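Local coordinates for protein tetR-family transcriptional regulator (Streptomyces coelicolor A3, PDB 2QIB) that probably binds regulatory DNA through an N-terminal helix-turn-helix motif and controls transcription, as TetR-family repressors and activators do, at the interface of chains A and B. Numbering follows the deposited sequence. Chains: chain A/B, tetR-family transcriptional regulator.

The four contacts run along one two-fold symmetric interface between the chains. Contacts 1, 2 and 4 cluster around helix 216-228 of chain A. Centres of C-alpha atoms lie about 8 Å apart for contacts 1 and 2, which share A:Leu224, B:Phe217 and B:Val221, and about 6 Å apart for contacts 2 and 4, which share A:Leu220, B:Val192 and B:Ala195. Contact 3 sits about 20 Å from contact 1, measured likewise, and brings in helix 147-168; B:Val192 ties it to contacts 2 and 4. Helix 175-194 of chain A serves contacts 2, 3 and 4, so together they probably fix one dimer, the usual TetR-family assembly.

Contact 1: the interface of chains A and B. Residues chain A 224-225, 227-228, 230; chain B 204, 213, 217-218, 221.
A:Leu225 and B:Val221 meet methyl to methyl at the apolar centre, with CD2 of the leucine 3.7 Å from CG1 of the valine and the two side chains crossing at a slant. The other methyl of B:Val221, CG2, lies over one face of the B:Phe217 ring, and CG1 of B:Val204 lies over the opposite face, both toward the rim. Chain B thus holds its own ring between two valines while the far end of the ring points at chain A. There CE1 comes 4.1 Å from CD2 of A:Leu224. On the other flank CE2 is 3.2 Å from the hydroxyl OG of A:Ser228. The ring is poorly ordered, so this short approach carries little weight. That hydroxyl, set beside its backbone N (chi1 -59°), donates to O of A:Leu224 one turn earlier, at 2.9 Å from OG. At the rim, A:Arg230 NH1 and B:Glu213 OE1 form a salt bridge of 3.0 Å without hydrogen-bond geometry: the carboxylate sits over a guanidinium face, the planes 34° apart. B:Glu213 is poorly ordered, so this pairing is doubtful in detail. The patch probably seals the C-terminal end of the dimer interface, pinning the last helix of one subunit on that of the other.

Contact 2: the interface of chains A and B. Residues chain A 188, 191, 217, 220-221, 224; chain B 191-192, 195, 217, 221, 224.
A:Leu224 and B:Leu224, the same residue in the two last helices, touch across the interface with CD1 of the first 3.9 Å from CD2 of the second. The two copies differ in conformation, so the two-fold symmetry is not exact here. The A:Leu224 chain is fully staggered, whereas in B:Leu224 the methyl CD1 nearly eclipses CA (chi2 -11°), a probably strained pose. Among the aliphatic contacts, that same CD1 reaches CB of A:Ala191 at 3.7 Å, and CB of B:Leu224 rests near CG2 of A:Val221. A:Leu220 sends CD1 to within 3.7 Å of CB of B:Ala195, with CB of B:Ala191 packing against CD2 of A:Leu224 next to it. The small alanines probably let the helices approach closely.

One aromatic contact joins this set: CZ of the A:Phe217 ring lies 3.7 Å from CD1 of B:Leu224, the two side chains meeting at a slant, while A:Val221 CG2 lies over the rim of one ring face from within chain A. Methyl-to-carbonyl contacts complete the patch, CD2 of A:Leu224 standing 3.4 Å from the backbone O of B:Ala191. No polar group bonds across here. The patch is held mainly by apolar packing; it forms a greasy core for the probable TetR-type dimer and would help hold the two subunits in register.

Contact 3: the interface of chains A and B. Residues chain A 163, 166-167, 173, 178, 181; chain B 147-148, 151, 155, 192-193.
B:Leu151 reaches into chain A between A:Leu166 and A:Leu178, in the C-terminal domain through which TetR-family regulators pair. Its CG stands anti to the backbone N (chi1 -172°), which carries the branches out toward helices 147-168 and 175-194 of chain A. CD1 lies 3.8 Å from CB of A:Leu166 and meets CD1 of A:Leu178 tip to tip. The side chains of B:Leu151 and A:Gln181 pass in opposite directions, with CD2 3.8 Å from NE2. Next to this core A:Ile173 lies across B:Arg148: its CD1 is 3.7 Å from CG of the arginine, its CG1 touches B:Ala147 CB, and its CG2 sits over the guanidinium face near the rim. An alanine in place of A:Ile173 would probably open a gap beside B:Ala147 and leave the arginine's aliphatic stem and guanidinium face without the isoleucine's cover. Farther out, A:Gln181 rests CG on CG1 of B:Val192 and turns its amide to water. NE2 bonds water 2 nearly straight (3.1 Å, 167° at H), and water 2 passes on to the backbone O of B:Arg148. The carbonyl OE1 takes water 1, which reaches OG of B:Ser193 at 2.8 Å, and also water 3, which bridges to O of B:Val192.

Contact 4: the interface of chains A and B. Residues chain A 184, 216, 219-220, 223; chain B 192, 195-196.
Where the last helix of chain A, 216-228, meets the end of helix 175-196 of chain B, in the C-terminal domain of this TetR-family regulator, B:Tyr196 is wedged between A:Arg223 and A:His184. The CD1-CE1 edge of the tyrosine ring lies over the rim of one guanidinium face, the planes 25° apart, with CD1 3.3 Å above the guanidinium plane. The arginine chain runs extended from CG to NE and lays the CD methylene over the ring's rim, 3.4 Å from CE1. At one edge of the guanidinium, NH1 donates in plane to the backbone O of B:Ala195 (3.1 Å, 160° at H). NE meets OD2 of A:Asp219 on its syn side in a salt bridge of 2.9 Å, a tilted bond that helps to set how the guanidinium is turned. An alanine in place of A:Arg223 would probably leave O of B:Ala195 and the carboxylate of A:Asp219 without their arginine partner and the tyrosine ring freer to shift. The side chains of A:His184 and B:Tyr196 cross at about a right angle, but their rings are nearly parallel and offset. The phenol OH sits well above the imidazole plane, 2.9 Å from NE2, in a probable, bent hydrogen bond. A:Leu220 CB lies over the rim of that same imidazole face, and CB of the histidine packs against CG1 of B:Val192. The OH also bonds water 4, which holds OD2 of A:Asp219 at 2.6 Å and O of A:Pro216.

Contact 1: the interface of chains A and B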
loop_
_atom_site.group_PDB
_atom_site.type_symbol
_atom_site.label_atom_id
_atom_site.label_comp_id
_atom_site.label_asym_id
_atom_site.label_seq_id
_atom_site.Cartn_x
_atom_site.Cartn_y
_atom_site.Cartn_z
ATOM N N LEU A 224 18.405 -15.253 -10.394
ATOM C CA LEU A 224 18.633 -15.357 -8.973
ATOM C C LEU A 224 19.671 -16.423 -8.631
ATOM O O LEU A 224 20.468 -16.263 -7.699
ATOM C CB LEU A 224 17.310 -15.610 -8.235
ATOM C CG LEU A 224 16.329 -14.421 -8.259
ATOM C CD1 LEU A 224 15.058 -14.835 -7.545
ATOM C CD2 LEU A 224 16.951 -13.186 -7.588
ATOM N N LEU A 225 19.674 -17.506 -9.404
ATOM C CA LEU A 225 20.695 -18.525 -9.233
ATOM C C LEU A 225 22.062 -17.922 -9.543
ATOM O O LEU A 225 23.021 -18.133 -8.787
ATOM C CB LEU A 225 20.389 -19.756 -10.102
ATOM C CG LEU A 225 19.237 -20.614 -9.551
ATOM C CD1 LEU A 225 18.805 -21.662 -10.629
ATOM C CD2 LEU A 225 19.619 -21.277 -8.207
ATOM N N LEU A 227 22.954 -14.663 -9.463
ATOM C CA LEU A 227 23.272 -13.762 -8.367
ATOM C C LEU A 227 23.852 -14.506 -7.161
ATOM O O LEU A 227 24.845 -14.058 -6.570
ATOM C CB LEU A 227 22.023 -12.947 -7.990
ATOM C CG LEU A 227 22.205 -11.762 -7.053
ATOM C CD1 LEU A 227 23.270 -10.800 -7.602
ATOM C CD2 LEU A 227 20.861 -11.087 -6.945
ATOM N N SER A 228 23.254 -15.646 -6.814
ATOM C CA SER A 228 23.686 -16.455 -5.660
ATOM C C SER A 228 25.053 -17.105 -5.879
ATOM O O SER A 228 25.717 -17.528 -4.911
ATOM C CB SER A 228 22.658 -17.547 -5.354
ATOM O OG SER A 228 21.396 -16.983 -5.065
ATOM N N ARG A 230 25.798 -19.996 -7.151
ATOM C CA ARG A 230 25.818 -21.402 -6.774
ATOM C C ARG A 230 26.793 -22.227 -7.658
ATOM O O ARG A 230 27.053 -21.877 -8.818
ATOM C CB ARG A 230 24.413 -21.965 -6.925
ATOM C CG ARG A 230 23.952 -22.788 -5.743
ATOM C CD ARG A 230 23.020 -21.971 -4.857
ATOM N NE ARG A 230 21.733 -22.651 -4.747
ATOM C CZ ARG A 230 20.660 -22.195 -4.101
ATOM N NH1 ARG A 230 20.676 -21.030 -3.453
ATOM N NH2 ARG A 230 19.558 -22.927 -4.104
ATOM N N VAL B 204 22.754 -6.831 -2.790
ATOM C CA VAL B 204 22.253 -8.103 -2.282
ATOM C C VAL B 204 23.410 -9.044 -1.932
ATOM O O VAL B 204 23.411 -9.631 -0.848
ATOM C CB VAL B 204 21.233 -8.765 -3.257
ATOM C CG1 VAL B 204 21.007 -10.241 -2.914
ATOM C CG2 VAL B 204 19.928 -8.015 -3.221
ATOM N N GLU B 213 22.755 -20.373 4.190
ATOM C CA GLU B 213 21.839 -20.972 3.218
ATOM C C GLU B 213 21.478 -22.407 3.621
ATOM O O GLU B 213 22.345 -23.202 3.996
ATOM C CB GLU B 213 22.435 -20.947 1.806
ATOM C CG GLU B 213 21.409 -21.184 0.694
ATOM C CD GLU B 213 21.972 -21.985 -0.474
ATOM O OE1 GLU B 213 22.734 -21.420 -1.292
ATOM O OE2 GLU B 213 21.639 -23.185 -0.575
ATOM N N PHE B 217 16.903 -15.080 1.836
ATOM C CA PHE B 217 17.201 -15.033 0.401
ATOM C C PHE B 217 17.437 -16.434 -0.173
ATOM O O PHE B 217 16.791 -16.816 -1.158
ATOM C CB PHE B 217 18.369 -14.086 0.080
ATOM C CG PHE B 217 18.710 -14.012 -1.395
ATOM C CD1 PHE B 217 17.903 -13.296 -2.281
ATOM C CD2 PHE B 217 19.837 -14.666 -1.895
ATOM C CE1 PHE B 217 18.220 -13.231 -3.648
ATOM C CE2 PHE B 217 20.165 -14.606 -3.256
ATOM C CZ PHE B 217 19.353 -13.888 -4.134
ATOM N N GLY B 218 18.334 -17.198 0.456
ATOM C CA GLY B 218 18.644 -18.564 0.013
ATOM C C GLY B 218 17.435 -19.486 -0.028
ATOM O O GLY B 218 17.252 -20.249 -0.981
ATOM N N VAL B 221 15.197 -18.548 -2.980
ATOM C CA VAL B 221 15.769 -19.035 -4.239
ATOM C C VAL B 221 15.514 -20.541 -4.387
ATOM O O VAL B 221 15.107 -21.009 -5.453
ATOM C CB VAL B 221 17.270 -18.663 -4.350
ATOM C CG1 VAL B 221 17.898 -19.269 -5.595
ATOM C CG2 VAL B 221 17.433 -17.127 -4.337
#

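Contact 2: the interface of chains A and B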
loop_
_atom_site.group_PDB
_atom_site.type_symbol
_atom_site.label_atom_id
_atom_site.label_comp_id
_atom_site.label_asym_id
_atom_site.label_seq_id
_atom_site.Cartn_x
_atom_site.Cartn_y
_atom_site.Cartn_z
ATOM N N ALA A 188 6.521 -14.050 -6.492
ATOM C CA ALA A 188 7.368 -14.193 -5.308
ATOM C C ALA A 188 6.586 -14.132 -3.992
ATOM O O ALA A 188 6.835 -14.952 -3.102
ATOM C CB ALA A 188 8.526 -13.178 -5.337
ATOM N N ALA A 191 4.849 -17.391 -3.707
ATOM C CA ALA A 191 5.807 -18.441 -3.343
ATOM C C ALA A 191 6.219 -18.402 -1.865
ATOM O O ALA A 191 6.419 -19.452 -1.242
ATOM C CB ALA A 191 7.023 -18.372 -4.200
ATOM N N PHE A 217 9.436 -16.121 -15.731
ATOM C CA PHE A 217 9.656 -16.659 -14.403
ATOM C C PHE A 217 10.949 -17.481 -14.461
ATOM O O PHE A 217 11.788 -17.412 -13.550
ATOM C CB PHE A 217 8.494 -17.533 -13.899
ATOM C CG PHE A 217 8.715 -18.077 -12.511
ATOM C CD1 PHE A 217 8.606 -17.253 -11.394
ATOM C CD2 PHE A 217 9.060 -19.421 -12.318
ATOM C CE1 PHE A 217 8.826 -17.739 -10.124
ATOM C CE2 PHE A 217 9.278 -19.910 -11.037
ATOM C CZ PHE A 217 9.165 -19.092 -9.953
ATOM N N LEU A 220 13.784 -15.167 -14.379
ATOM C CA LEU A 220 13.987 -14.716 -13.001
ATOM C C LEU A 220 14.744 -15.724 -12.132
ATOM O O LEU A 220 15.678 -15.374 -11.429
ATOM C CB LEU A 220 12.639 -14.356 -12.326
ATOM C CG LEU A 220 12.693 -14.016 -10.823
ATOM C CD1 LEU A 220 13.378 -12.646 -10.587
ATOM C CD2 LEU A 220 11.285 -13.999 -10.258
ATOM N N VAL A 221 14.324 -16.984 -12.161
ATOM C CA VAL A 221 14.981 -18.004 -11.351
ATOM C C VAL A 221 16.448 -18.147 -11.806
ATOM O O VAL A 221 17.329 -18.189 -10.955
ATOM C CB VAL A 221 14.227 -19.351 -11.458
ATOM C CG1 VAL A 221 15.002 -20.504 -10.771
ATOM C CG2 VAL A 221 12.799 -19.171 -10.897
ATOM N N LEU A 224 18.405 -15.253 -10.394
ATOM C CA LEU A 224 18.633 -15.357 -8.973
ATOM C C LEU A 224 19.671 -16.423 -8.631
ATOM O O LEU A 224 20.468 -16.263 -7.699
ATOM C CB LEU A 224 17.310 -15.610 -8.235
ATOM C CG LEU A 224 16.329 -14.421 -8.259
ATOM C CD1 LEU A 224 15.058 -14.835 -7.545
ATOM C CD2 LEU A 224 16.951 -13.186 -7.588
ATOM N N ALA B 191 15.226 -9.147 -4.055
ATOM C CA ALA B 191 15.778 -10.120 -5.004
ATOM C C ALA B 191 15.263 -9.844 -6.428
ATOM O O ALA B 191 16.024 -9.937 -7.419
ATOM C CB ALA B 191 15.380 -11.511 -4.566
ATOM N N VAL B 192 13.967 -9.533 -6.531
ATOM C CA VAL B 192 13.372 -9.289 -7.843
ATOM C C VAL B 192 14.070 -8.087 -8.507
ATOM O O VAL B 192 14.422 -8.156 -9.686
ATOM C CB VAL B 192 11.821 -9.082 -7.781
ATOM C CG1 VAL B 192 11.332 -8.584 -9.107
ATOM C CG2 VAL B 192 11.161 -10.418 -7.438
ATOM N N ALA B 195 17.737 -8.936 -9.502
ATOM C CA ALA B 195 17.862 -9.880 -10.620
ATOM C C ALA B 195 18.113 -9.175 -11.969
ATOM O O ALA B 195 18.725 -9.759 -12.865
ATOM C CB ALA B 195 16.600 -10.779 -10.699
ATOM N N PHE B 217 16.903 -15.080 1.836
ATOM C CA PHE B 217 17.201 -15.033 0.401
ATOM C C PHE B 217 17.437 -16.434 -0.173
ATOM O O PHE B 217 16.791 -16.816 -1.158
ATOM C CB PHE B 217 18.369 -14.086 0.080
ATOM C CG PHE B 217 18.710 -14.012 -1.395
ATOM C CD1 PHE B 217 17.903 -13.296 -2.281
ATOM C CD2 PHE B 217 19.837 -14.666 -1.895
ATOM C CE1 PHE B 217 18.220 -13.231 -3.648
ATOM C CE2 PHE B 217 20.165 -14.606 -3.256
ATOM C CZ PHE B 217 19.353 -13.888 -4.134
ATOM N N VAL B 221 15.197 -18.548 -2.980
ATOM C CA VAL B 221 15.769 -19.035 -4.239
ATOM C C VAL B 221 15.514 -20.541 -4.387
ATOM O O VAL B 221 15.107 -21.009 -5.453
ATOM C CB VAL B 221 17.270 -18.663 -4.350
ATOM C CG1 VAL B 221 17.898 -19.269 -5.595
ATOM C CG2 VAL B 221 17.433 -17.127 -4.337
ATOM N N LEU B 224 11.645 -20.863 -5.135
ATOM C CA LEU B 224 11.362 -20.562 -6.542
ATOM C C LEU B 224 11.857 -21.671 -7.463
ATOM O O LEU B 224 11.272 -21.923 -8.519
ATOM C CB LEU B 224 12.008 -19.246 -6.976
ATOM C CG LEU B 224 11.347 -17.861 -6.858
ATOM C CD1 LEU B 224 9.862 -17.844 -6.507
ATOM C CD2 LEU B 224 12.135 -16.924 -5.970
#

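Contact 3: the interface of chains A and B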
loop_
_atom_site.group_PDB
_atom_site.type_symbol
_atom_site.label_atom_id
_atom_site.label_comp_id
_atom_site.label_asym_id
_atom_site.label_seq_id
_atom_site.Cartn_x
_atom_site.Cartn_y
_atom_site.Cartn_z
ATOM N N THR A 163 3.917 1.090 -5.650
ATOM C CA THR A 163 4.916 1.083 -6.710
ATOM C C THR A 163 4.605 2.186 -7.724
ATOM O O THR A 163 5.513 2.925 -8.129
ATOM C CB THR A 163 5.015 -0.301 -7.371
ATOM O OG1 THR A 163 5.526 -1.245 -6.408
ATOM C CG2 THR A 163 5.953 -0.294 -8.567
ATOM N N LEU A 166 5.277 5.620 -6.130
ATOM C CA LEU A 166 6.695 5.880 -5.988
ATOM C C LEU A 166 7.309 6.151 -7.360
ATOM O O LEU A 166 8.247 6.963 -7.474
ATOM C CB LEU A 166 7.395 4.698 -5.277
ATOM C CG LEU A 166 6.997 4.587 -3.790
ATOM C CD1 LEU A 166 7.303 3.181 -3.222
ATOM C CD2 LEU A 166 7.707 5.712 -2.946
ATOM N N TRP A 167 6.785 5.473 -8.396
ATOM C CA TRP A 167 7.262 5.672 -9.775
ATOM C C TRP A 167 7.045 7.136 -10.186
ATOM O O TRP A 167 7.987 7.807 -10.655
ATOM C CB TRP A 167 6.595 4.713 -10.748
ATOM C CG TRP A 167 6.879 5.068 -12.179
ATOM C CD1 TRP A 167 8.087 5.025 -12.831
ATOM C CD2 TRP A 167 5.925 5.572 -13.119
ATOM N NE1 TRP A 167 7.919 5.423 -14.165
ATOM C CE2 TRP A 167 6.604 5.776 -14.347
ATOM C CE3 TRP A 167 4.540 5.815 -13.053
ATOM C CZ2 TRP A 167 5.935 6.247 -15.501
ATOM C CZ3 TRP A 167 3.874 6.295 -14.190
ATOM C CH2 TRP A 167 4.570 6.488 -15.397
ATOM N N ILE A 173 12.948 5.341 -12.508
ATOM C CA ILE A 173 13.022 3.941 -12.957
ATOM C C ILE A 173 12.018 3.786 -14.089
ATOM O O ILE A 173 10.881 4.210 -13.934
ATOM C CB ILE A 173 12.640 2.976 -11.801
ATOM C CG1 ILE A 173 13.496 3.280 -10.557
ATOM C CG2 ILE A 173 12.695 1.513 -12.273
ATOM C CD1 ILE A 173 13.029 2.620 -9.295
ATOM N N LEU A 178 9.260 -1.600 -13.987
ATOM C CA LEU A 178 8.328 -1.716 -12.831
ATOM C C LEU A 178 7.138 -2.650 -13.117
ATOM O O LEU A 178 6.632 -3.341 -12.213
ATOM C CB LEU A 178 7.895 -0.343 -12.362
ATOM C CG LEU A 178 9.078 0.440 -11.734
ATOM C CD1 LEU A 178 8.556 1.813 -11.232
ATOM C CD2 LEU A 178 9.894 -0.261 -10.605
ATOM N N GLN A 181 8.593 -5.998 -12.865
ATOM C CA GLN A 181 8.832 -6.177 -11.424
ATOM C C GLN A 181 7.574 -6.543 -10.655
ATOM O O GLN A 181 7.617 -7.471 -9.833
ATOM C CB GLN A 181 9.428 -4.903 -10.857
ATOM C CG GLN A 181 9.808 -5.021 -9.329
ATOM C CD GLN A 181 10.844 -4.015 -8.947
ATOM O OE1 GLN A 181 12.004 -4.154 -9.341
ATOM N NE2 GLN A 181 10.467 -3.035 -8.115
ATOM N N ALA B 147 17.605 4.812 -6.567
ATOM C CA ALA B 147 16.148 4.841 -6.774
ATOM C C ALA B 147 15.500 3.474 -6.534
ATOM O O ALA B 147 14.432 3.383 -5.912
ATOM C CB ALA B 147 15.853 5.300 -8.180
ATOM N N ARG B 148 16.131 2.433 -7.062
ATOM C CA ARG B 148 15.523 1.082 -6.990
ATOM C C ARG B 148 15.467 0.603 -5.541
ATOM O O ARG B 148 14.522 -0.085 -5.148
ATOM C CB ARG B 148 16.276 0.098 -7.867
ATOM C CG ARG B 148 15.988 0.354 -9.363
ATOM C CD ARG B 148 17.004 -0.330 -10.262
ATOM N NE ARG B 148 16.638 -0.146 -11.666
ATOM C CZ ARG B 148 16.896 0.952 -12.369
ATOM N NH1 ARG B 148 17.574 1.972 -11.816
ATOM N NH2 ARG B 148 16.505 1.022 -13.632
ATOM N N LEU B 151 12.625 2.519 -3.744
ATOM C CA LEU B 151 11.317 2.006 -4.097
ATOM C C LEU B 151 11.062 0.650 -3.431
ATOM O O LEU B 151 9.978 0.425 -2.920
ATOM C CB LEU B 151 11.135 1.959 -5.619
ATOM C CG LEU B 151 9.718 1.609 -6.107
ATOM C CD1 LEU B 151 9.423 2.313 -7.426
ATOM C CD2 LEU B 151 9.603 0.099 -6.238
ATOM N N SER B 155 8.106 0.390 -0.753
ATOM C CA SER B 155 7.016 -0.473 -1.216
ATOM C C SER B 155 6.840 -1.601 -0.198
ATOM O O SER B 155 5.709 -1.996 0.110
ATOM C CB SER B 155 7.257 -1.026 -2.622
ATOM O OG SER B 155 8.267 -1.988 -2.619
ATOM N N VAL B 192 13.967 -9.533 -6.531
ATOM C CA VAL B 192 13.372 -9.289 -7.843
ATOM C C VAL B 192 14.070 -8.087 -8.507
ATOM O O VAL B 192 14.422 -8.156 -9.686
ATOM C CB VAL B 192 11.821 -9.082 -7.781
ATOM C CG1 VAL B 192 11.332 -8.584 -9.107
ATOM C CG2 VAL B 192 11.161 -10.418 -7.438
ATOM N N SER B 193 14.260 -6.997 -7.756
ATOM C CA SER B 193 15.003 -5.849 -8.292
ATOM C C SER B 193 16.473 -6.207 -8.667
ATOM O O SER B 193 16.965 -5.890 -9.777
ATOM C CB SER B 193 14.999 -4.712 -7.285
ATOM O OG SER B 193 15.609 -3.571 -7.853
HETATM O O HOH W 1 13.891 -2.372 -9.755
HETATM O O HOH W 2 12.682 -1.009 -7.544
HETATM O O HOH W 3 12.905 -5.905 -11.497
#

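Contact 4: the interface of chains A and B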
loop_
_atom_site.group_PDB
_atom_site.type_symbol
_atom_site.label_atom_id
_atom_site.label_comp_id
_atom_site.label_asym_id
_atom_site.label_seq_id
_atom_site.Cartn_x
_atom_site.Cartn_y
_atom_site.Cartn_z
ATOM N N HIS A 184 6.700 -10.215 -11.393
ATOM C CA HIS A 184 7.576 -11.075 -10.605
ATOM C C HIS A 184 7.259 -11.010 -9.109
ATOM O O HIS A 184 7.270 -12.039 -8.440
ATOM C CB HIS A 184 9.011 -10.670 -10.808
ATOM C CG HIS A 184 9.534 -11.002 -12.172
ATOM N ND1 HIS A 184 9.207 -12.175 -12.831
ATOM C CD2 HIS A 184 10.410 -10.347 -12.972
ATOM C CE1 HIS A 184 9.861 -12.222 -13.980
ATOM N NE2 HIS A 184 10.581 -11.116 -14.101
ATOM N N PRO A 216 9.489 -15.618 -18.593
ATOM C CA PRO A 216 10.063 -14.681 -17.625
ATOM C C PRO A 216 10.296 -15.229 -16.227
ATOM O O PRO A 216 11.275 -14.822 -15.585
ATOM C CB PRO A 216 9.026 -13.540 -17.566
ATOM C CG PRO A 216 8.308 -13.609 -18.859
ATOM C CD PRO A 216 8.261 -15.074 -19.215
ATOM N N ASP A 219 13.440 -17.091 -16.447
ATOM C CA ASP A 219 14.558 -16.162 -16.497
ATOM C C ASP A 219 14.832 -15.522 -15.128
ATOM O O ASP A 219 15.991 -15.391 -14.734
ATOM C CB ASP A 219 14.328 -15.115 -17.585
ATOM C CG ASP A 219 15.485 -14.138 -17.698
ATOM O OD1 ASP A 219 16.644 -14.578 -17.881
ATOM O OD2 ASP A 219 15.225 -12.931 -17.600
ATOM N N LEU A 220 13.784 -15.167 -14.379
ATOM C CA LEU A 220 13.987 -14.716 -13.001
ATOM C C LEU A 220 14.744 -15.724 -12.132
ATOM O O LEU A 220 15.678 -15.374 -11.429
ATOM C CB LEU A 220 12.639 -14.356 -12.326
ATOM C CG LEU A 220 12.693 -14.016 -10.823
ATOM C CD1 LEU A 220 13.378 -12.646 -10.587
ATOM C CD2 LEU A 220 11.285 -13.999 -10.258
ATOM N N ARG A 223 18.343 -15.874 -13.196
ATOM C CA ARG A 223 19.046 -14.685 -12.672
ATOM C C ARG A 223 19.338 -14.708 -11.174
ATOM O O ARG A 223 20.402 -14.254 -10.712
ATOM C CB ARG A 223 18.293 -13.427 -13.059
ATOM C CG ARG A 223 18.424 -13.121 -14.533
ATOM C CD ARG A 223 17.391 -12.109 -14.901
ATOM N NE ARG A 223 17.495 -11.754 -16.308
ATOM C CZ ARG A 223 18.156 -10.695 -16.763
ATOM N NH1 ARG A 223 18.806 -9.889 -15.922
ATOM N NH2 ARG A 223 18.172 -10.454 -18.071
ATOM N N VAL B 192 13.967 -9.533 -6.531
ATOM C CA VAL B 192 13.372 -9.289 -7.843
ATOM C C VAL B 192 14.070 -8.087 -8.507
ATOM O O VAL B 192 14.422 -8.156 -9.686
ATOM C CB VAL B 192 11.821 -9.082 -7.781
ATOM C CG1 VAL B 192 11.332 -8.584 -9.107
ATOM C CG2 VAL B 192 11.161 -10.418 -7.438
ATOM N N ALA B 195 17.737 -8.936 -9.502
ATOM C CA ALA B 195 17.862 -9.880 -10.620
ATOM C C ALA B 195 18.113 -9.175 -11.969
ATOM O O ALA B 195 18.725 -9.759 -12.865
ATOM C CB ALA B 195 16.600 -10.779 -10.699
ATOM N N TYR B 196 17.656 -7.925 -12.072
ATOM C CA TYR B 196 17.701 -7.135 -13.301
ATOM C C TYR B 196 18.507 -5.813 -13.189
ATOM O O TYR B 196 18.528 -5.025 -14.132
ATOM C CB TYR B 196 16.269 -6.866 -13.789
ATOM C CG TYR B 196 15.480 -8.144 -14.040
ATOM C CD1 TYR B 196 15.561 -8.813 -15.269
ATOM C CD2 TYR B 196 14.671 -8.690 -13.042
ATOM C CE1 TYR B 196 14.856 -9.999 -15.501
ATOM C CE2 TYR B 196 13.966 -9.881 -13.255
ATOM C CZ TYR B 196 14.051 -10.517 -14.484
ATOM O OH TYR B 196 13.348 -11.692 -14.687
HETATM O O HOH W 4 12.719 -12.435 -16.948
#